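Local coordinates for Lmo0547 protein (Listeria monocytogenes, PDB 4R9N) that probably regulates transcription as a SorC-family DNA-binding regulator, the crystallised part being its putative sugar-binding domain, at residues A33-L45 against K61-I73. Sequence-based numbering, arbitrary orientation.
Sequences ALNFLAKEAAYTL and KTIRKFANEFPFI
Phe66 holds CG anti to its own backbone nitrogen (chi1 167°), which carries the ring to helix 33-45, between Ala41, Ala42 and Leu45, while Glu69 bends at chi2 and brings its carboxylate alongside the base of the Lys39 side chain. Both side chains act as knobs: Phe66 fits among Ala38, Ala41, Ala42 and Leu45, Glu69 among Asn35, Ala38, Lys39 and Ala42. The small side chains of Ala38 and Ala42 are consistent with the close approach, with the segment axes 7.9 Å apart at a crossing angle of -56°. Thus Ala38 CB reaches the backbone itself, 3.7 Å from Phe66 N, and Ala42 CB lies 3.7 Å from Glu69 O, close to Phe70 and Pro71. Contact with the aromatic ring is made through its CD1-CE1 side: Ala41 O comes to the edge near the ring plane, and Leu45 CD1 arrives obliquely, 3.8 Å from Phe66 CE1.

Polar side chains close the more exposed flank. Lys39 forms a salt bridge from NZ to Glu69 OE1 (3.0 Å), meeting the syn side but 30° out of the carboxylate plane. A water donates to Glu69 OE2 and, more weakly, to Asn35 OD1, linking this pair to the next. Lys65 NZ gives Asn35 OD1 a bond of 2.8 Å in the carbonyl plane, and the aliphatic part of Lys65 crosses Leu34 at about a right angle, its CD 3.8 Å from Leu34 CG.

The two helices lie side by side against the parallel sheet of this Rossmann-like domain: Leu45 and Phe66 both rest on Leu221 of strand 217-221, Leu37 touches Val23 of strand 19-23, and Phe70 meets Leu103 of helix 96-107.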
loop_
_atom_site.group_PDB
_atom_site.type_symbol
_atom_site.label_atom_id
_atom_site.label_comp_id
_atom_site.label_asym_id
_atom_site.label_seq_id
_atom_site.Cartn_x
_atom_site.Cartn_y
_atom_site.Cartn_z
ATOM N N ALA A 33 17.480 5.895 -3.769
ATOM C CA ALA A 33 16.550 5.374 -4.763
ATOM C C ALA A 33 15.087 5.509 -4.274
ATOM O O ALA A 33 14.196 5.881 -5.047
ATOM C CB ALA A 33 16.894 3.931 -5.041
ATOM N N LEU A 34 14.839 5.194 -2.996
ATOM C CA LEU A 34 13.482 5.338 -2.430
ATOM C C LEU A 34 12.944 6.747 -2.541
ATOM O O LEU A 34 11.764 6.899 -2.921
ATOM C CB LEU A 34 13.441 4.876 -0.973
ATOM C CG LEU A 34 12.136 5.035 -0.213
ATOM C CD1 LEU A 34 11.059 4.247 -0.875
ATOM C CD2 LEU A 34 12.310 4.525 1.227
ATOM N N ASN A 35 13.744 7.773 -2.233
ATOM C CA ASN A 35 13.295 9.155 -2.400
ATOM C C ASN A 35 12.999 9.556 -3.871
ATOM O O ASN A 35 12.037 10.252 -4.163
ATOM C CB ASN A 35 14.285 10.160 -1.796
ATOM C CG ASN A 35 14.380 10.018 -0.285
ATOM O OD1 ASN A 35 13.362 9.876 0.386
ATOM N ND2 ASN A 35 15.585 9.966 0.245
ATOM N N PHE A 36 13.850 9.087 -4.774
ATOM C CA PHE A 36 13.686 9.332 -6.164
ATOM C C PHE A 36 12.428 8.599 -6.680
ATOM O O PHE A 36 11.636 9.195 -7.435
ATOM C CB PHE A 36 14.956 8.814 -6.885
ATOM C CG PHE A 36 14.933 9.017 -8.354
ATOM C CD1 PHE A 36 14.753 10.263 -8.888
ATOM C CD2 PHE A 36 15.042 7.950 -9.205
ATOM C CE1 PHE A 36 14.719 10.441 -10.256
ATOM C CE2 PHE A 36 15.032 8.147 -10.587
ATOM C CZ PHE A 36 14.848 9.383 -11.098
ATOM N N LEU A 37 12.238 7.349 -6.255
ATOM C CA LEU A 37 11.002 6.574 -6.588
ATOM C C LEU A 37 9.768 7.321 -6.130
ATOM O O LEU A 37 8.810 7.450 -6.897
ATOM C CB LEU A 37 11.065 5.201 -5.984
ATOM C CG LEU A 37 9.902 4.267 -6.186
ATOM C CD1 LEU A 37 9.684 3.938 -7.646
ATOM C CD2 LEU A 37 10.231 2.977 -5.437
ATOM N N ALA A 38 9.802 7.872 -4.918
ATOM C CA ALA A 38 8.666 8.663 -4.432
ATOM C C ALA A 38 8.362 9.879 -5.276
ATOM O O ALA A 38 7.173 10.190 -5.558
ATOM C CB ALA A 38 8.840 9.032 -2.968
ATOM N N LYS A 39 9.388 10.588 -5.629
ATOM C CA LYS A 39 9.268 11.782 -6.423
ATOM C C LYS A 39 8.695 11.490 -7.798
ATOM O O LYS A 39 7.755 12.175 -8.302
ATOM C CB LYS A 39 10.654 12.379 -6.596
ATOM C CG LYS A 39 10.648 13.715 -7.259
ATOM C CD LYS A 39 12.027 14.359 -7.181
ATOM C CE LYS A 39 11.900 15.870 -7.268
ATOM N NZ LYS A 39 11.531 16.365 -5.907
ATOM N N GLU A 40 9.209 10.431 -8.406
ATOM C CA GLU A 40 8.713 10.063 -9.749
ATOM C C GLU A 40 7.339 9.432 -9.723
ATOM O O GLU A 40 6.537 9.678 -10.680
ATOM C CB GLU A 40 9.723 9.196 -10.463
ATOM C CG GLU A 40 10.987 10.028 -10.729
ATOM C CD GLU A 40 10.735 11.266 -11.620
ATOM O OE1 GLU A 40 9.921 11.181 -12.548
ATOM O OE2 GLU A 40 11.324 12.345 -11.354
ATOM N N ALA A 41 7.026 8.718 -8.635
ATOM C CA ALA A 41 5.699 8.206 -8.451
ATOM C C ALA A 41 4.709 9.315 -8.304
ATOM O O ALA A 41 3.618 9.234 -8.900
ATOM C CB ALA A 41 5.607 7.258 -7.278
ATOM N N ALA A 42 5.058 10.341 -7.531
ATOM C CA ALA A 42 4.149 11.444 -7.375
ATOM C C ALA A 42 3.855 12.101 -8.734
ATOM O O ALA A 42 2.700 12.442 -9.044
ATOM C CB ALA A 42 4.683 12.433 -6.404
ATOM N N TYR A 43 4.889 12.290 -9.517
ATOM C CA TYR A 43 4.763 12.968 -10.806
ATOM C C TYR A 43 3.886 12.169 -11.732
ATOM O O TYR A 43 2.896 12.700 -12.266
ATOM C CB TYR A 43 6.108 13.219 -11.424
ATOM C CG TYR A 43 6.036 13.713 -12.854
ATOM C CD1 TYR A 43 5.449 14.941 -13.179
ATOM C CD2 TYR A 43 6.501 12.934 -13.852
ATOM C CE1 TYR A 43 5.354 15.386 -14.485
ATOM C CE2 TYR A 43 6.424 13.353 -15.151
ATOM C CZ TYR A 43 5.849 14.579 -15.478
ATOM O OH TYR A 43 5.794 14.950 -16.828
ATOM N N THR A 44 4.183 10.893 -11.903
ATOM C CA THR A 44 3.445 10.090 -12.819
ATOM C C THR A 44 2.048 9.749 -12.364
ATOM O O THR A 44 1.078 9.829 -13.166
ATOM C CB THR A 44 4.176 8.810 -13.142
ATOM O OG1 THR A 44 5.399 9.159 -13.783
ATOM C CG2 THR A 44 3.340 7.959 -14.098
ATOM N N LEU A 45 1.896 9.421 -11.076
ATOM C CA LEU A 45 0.590 9.066 -10.578
ATOM C C LEU A 45 -0.376 10.237 -10.429
ATOM O O LEU A 45 -1.584 10.009 -10.543
ATOM C CB LEU A 45 0.670 8.268 -9.289
ATOM C CG LEU A 45 1.433 6.917 -9.358
ATOM C CD1 LEU A 45 1.486 6.317 -7.956
ATOM C CD2 LEU A 45 0.843 5.875 -10.310
ATOM N N LYS A 61 6.032 4.231 5.367
ATOM C CA LYS A 61 7.075 5.143 4.999
ATOM C C LYS A 61 7.094 5.482 3.528
ATOM O O LYS A 61 7.349 6.627 3.187
ATOM C CB LYS A 61 8.477 4.627 5.411
ATOM C CG LYS A 61 8.677 4.580 6.915
ATOM C CD LYS A 61 10.014 3.926 7.313
ATOM C CE LYS A 61 10.221 4.136 8.791
ATOM N NZ LYS A 61 11.497 3.561 9.268
ATOM N N THR A 62 6.889 4.502 2.652
ATOM C CA THR A 62 6.948 4.762 1.241
ATOM C C THR A 62 5.794 5.692 0.750
ATOM O O THR A 62 5.977 6.678 0.005
ATOM C CB THR A 62 6.944 3.424 0.458
ATOM O OG1 THR A 62 8.071 2.601 0.846
ATOM C CG2 THR A 62 7.064 3.693 -0.940
ATOM N N ILE A 63 4.610 5.396 1.195
ATOM C CA ILE A 63 3.464 6.276 0.905
ATOM C C ILE A 63 3.628 7.687 1.540
ATOM O O ILE A 63 3.214 8.663 0.941
ATOM C CB ILE A 63 2.181 5.587 1.336
ATOM C CG1 ILE A 63 1.973 4.373 0.390
ATOM C CG2 ILE A 63 0.973 6.506 1.170
ATOM C CD1 ILE A 63 0.980 3.460 0.934
ATOM N N ARG A 64 4.190 7.762 2.750
ATOM C CA ARG A 64 4.486 9.074 3.358
ATOM C C ARG A 64 5.408 9.921 2.437
ATOM O O ARG A 64 5.145 11.091 2.160
ATOM C CB ARG A 64 5.038 8.887 4.741
ATOM C CG ARG A 64 5.483 10.186 5.375
ATOM C CD ARG A 64 4.239 10.886 5.901
ATOM N NE ARG A 64 3.838 11.923 5.027
ATOM C CZ ARG A 64 2.803 12.718 5.209
ATOM N NH1 ARG A 64 2.645 13.691 4.325
ATOM N NH2 ARG A 64 1.947 12.540 6.219
ATOM N N LYS A 65 6.478 9.305 1.925
ATOM C CA LYS A 65 7.337 9.969 0.979
ATOM C C LYS A 65 6.601 10.420 -0.303
ATOM O O LYS A 65 6.770 11.540 -0.792
ATOM C CB LYS A 65 8.557 9.078 0.678
ATOM C CG LYS A 65 9.555 9.029 1.824
ATOM C CD LYS A 65 10.648 7.984 1.628
ATOM C CE LYS A 65 11.634 7.957 2.822
ATOM N NZ LYS A 65 12.342 9.268 2.939
ATOM N N PHE A 66 5.816 9.525 -0.865
ATOM C CA PHE A 66 4.948 9.850 -2.016
ATOM C C PHE A 66 4.135 11.077 -1.728
ATOM O O PHE A 66 4.056 12.013 -2.524
ATOM C CB PHE A 66 4.079 8.644 -2.335
ATOM C CG PHE A 66 2.943 8.910 -3.266
ATOM C CD1 PHE A 66 3.135 8.972 -4.643
ATOM C CD2 PHE A 66 1.664 9.066 -2.770
ATOM C CE1 PHE A 66 2.060 9.178 -5.490
ATOM C CE2 PHE A 66 0.607 9.284 -3.614
ATOM C CZ PHE A 66 0.820 9.352 -4.980
ATOM N N ALA A 67 3.472 11.067 -0.593
ATOM C CA ALA A 67 2.645 12.233 -0.223
ATOM C C ALA A 67 3.434 13.531 -0.044
ATOM O O ALA A 67 2.987 14.579 -0.428
ATOM C CB ALA A 67 1.797 11.906 1.001
ATOM N N ASN A 68 4.641 13.466 0.496
ATOM C CA ASN A 68 5.438 14.634 0.686
ATOM C C ASN A 68 5.814 15.199 -0.680
ATOM O O ASN A 68 5.932 16.434 -0.814
ATOM C CB ASN A 68 6.744 14.260 1.469
ATOM C CG ASN A 68 6.488 13.961 2.948
ATOM O OD1 ASN A 68 5.420 14.199 3.498
ATOM N ND2 ASN A 68 7.482 13.410 3.584
ATOM N N GLU A 69 6.056 14.294 -1.653
ATOM C CA GLU A 69 6.498 14.722 -2.988
ATOM C C GLU A 69 5.340 15.165 -3.893
ATOM O O GLU A 69 5.551 15.714 -4.994
ATOM C CB GLU A 69 7.273 13.600 -3.690
ATOM C CG GLU A 69 8.582 13.189 -3.001
ATOM C CD GLU A 69 9.702 14.168 -3.224
ATOM O OE1 GLU A 69 9.561 15.163 -3.982
ATOM O OE2 GLU A 69 10.738 13.919 -2.600
ATOM N N PHE A 70 4.116 14.898 -3.477
ATOM C CA PHE A 70 2.952 15.131 -4.299
ATOM C C PHE A 70 2.758 16.614 -4.622
ATOM O O PHE A 70 3.005 17.497 -3.759
ATOM C CB PHE A 70 1.723 14.529 -3.609
ATOM C CG PHE A 70 0.612 14.244 -4.534
ATOM C CD1 PHE A 70 0.617 13.058 -5.268
ATOM C CD2 PHE A 70 -0.410 15.169 -4.750
ATOM C CE1 PHE A 70 -0.373 12.807 -6.180
ATOM C CE2 PHE A 70 -1.405 14.926 -5.670
ATOM C CZ PHE A 70 -1.407 13.722 -6.360
ATOM N N PRO A 71 2.347 16.918 -5.862
ATOM C CA PRO A 71 2.268 18.322 -6.276
ATOM C C PRO A 71 1.021 19.021 -5.751
ATOM O O PRO A 71 0.090 18.378 -5.204
ATOM C CB PRO A 71 2.238 18.236 -7.819
ATOM C CG PRO A 71 1.462 16.971 -8.040
ATOM C CD PRO A 71 2.146 16.037 -7.031
ATOM N N PHE A 72 0.988 20.352 -5.892
ATOM C CA PHE A 72 -0.160 21.124 -5.417
ATOM C C PHE A 72 -1.147 21.452 -6.516
ATOM O O PHE A 72 -1.451 22.591 -6.774
ATOM C CB PHE A 72 0.303 22.432 -4.761
ATOM C CG PHE A 72 1.144 22.210 -3.542
ATOM C CD1 PHE A 72 2.450 21.834 -3.671
ATOM C CD2 PHE A 72 0.599 22.362 -2.282
ATOM C CE1 PHE A 72 3.227 21.628 -2.539
ATOM C CE2 PHE A 72 1.354 22.130 -1.152
ATOM C CZ PHE A 72 2.663 21.750 -1.301
ATOM N N ILE A 73 -1.685 20.456 -7.148
ATOM C CA ILE A 73 -2.601 20.648 -8.236
ATOM C C ILE A 73 -4.009 20.441 -7.746
ATOM O O ILE A 73 -4.356 19.364 -7.243
ATOM C CB ILE A 73 -2.353 19.631 -9.363
ATOM C CG1 ILE A 73 -0.995 19.882 -10.014
ATOM C CG2 ILE A 73 -3.413 19.808 -10.470
ATOM C CD1 ILE A 73 -0.614 18.849 -11.086
HETATM O O HOH W 1 10.642 11.701 -0.384
#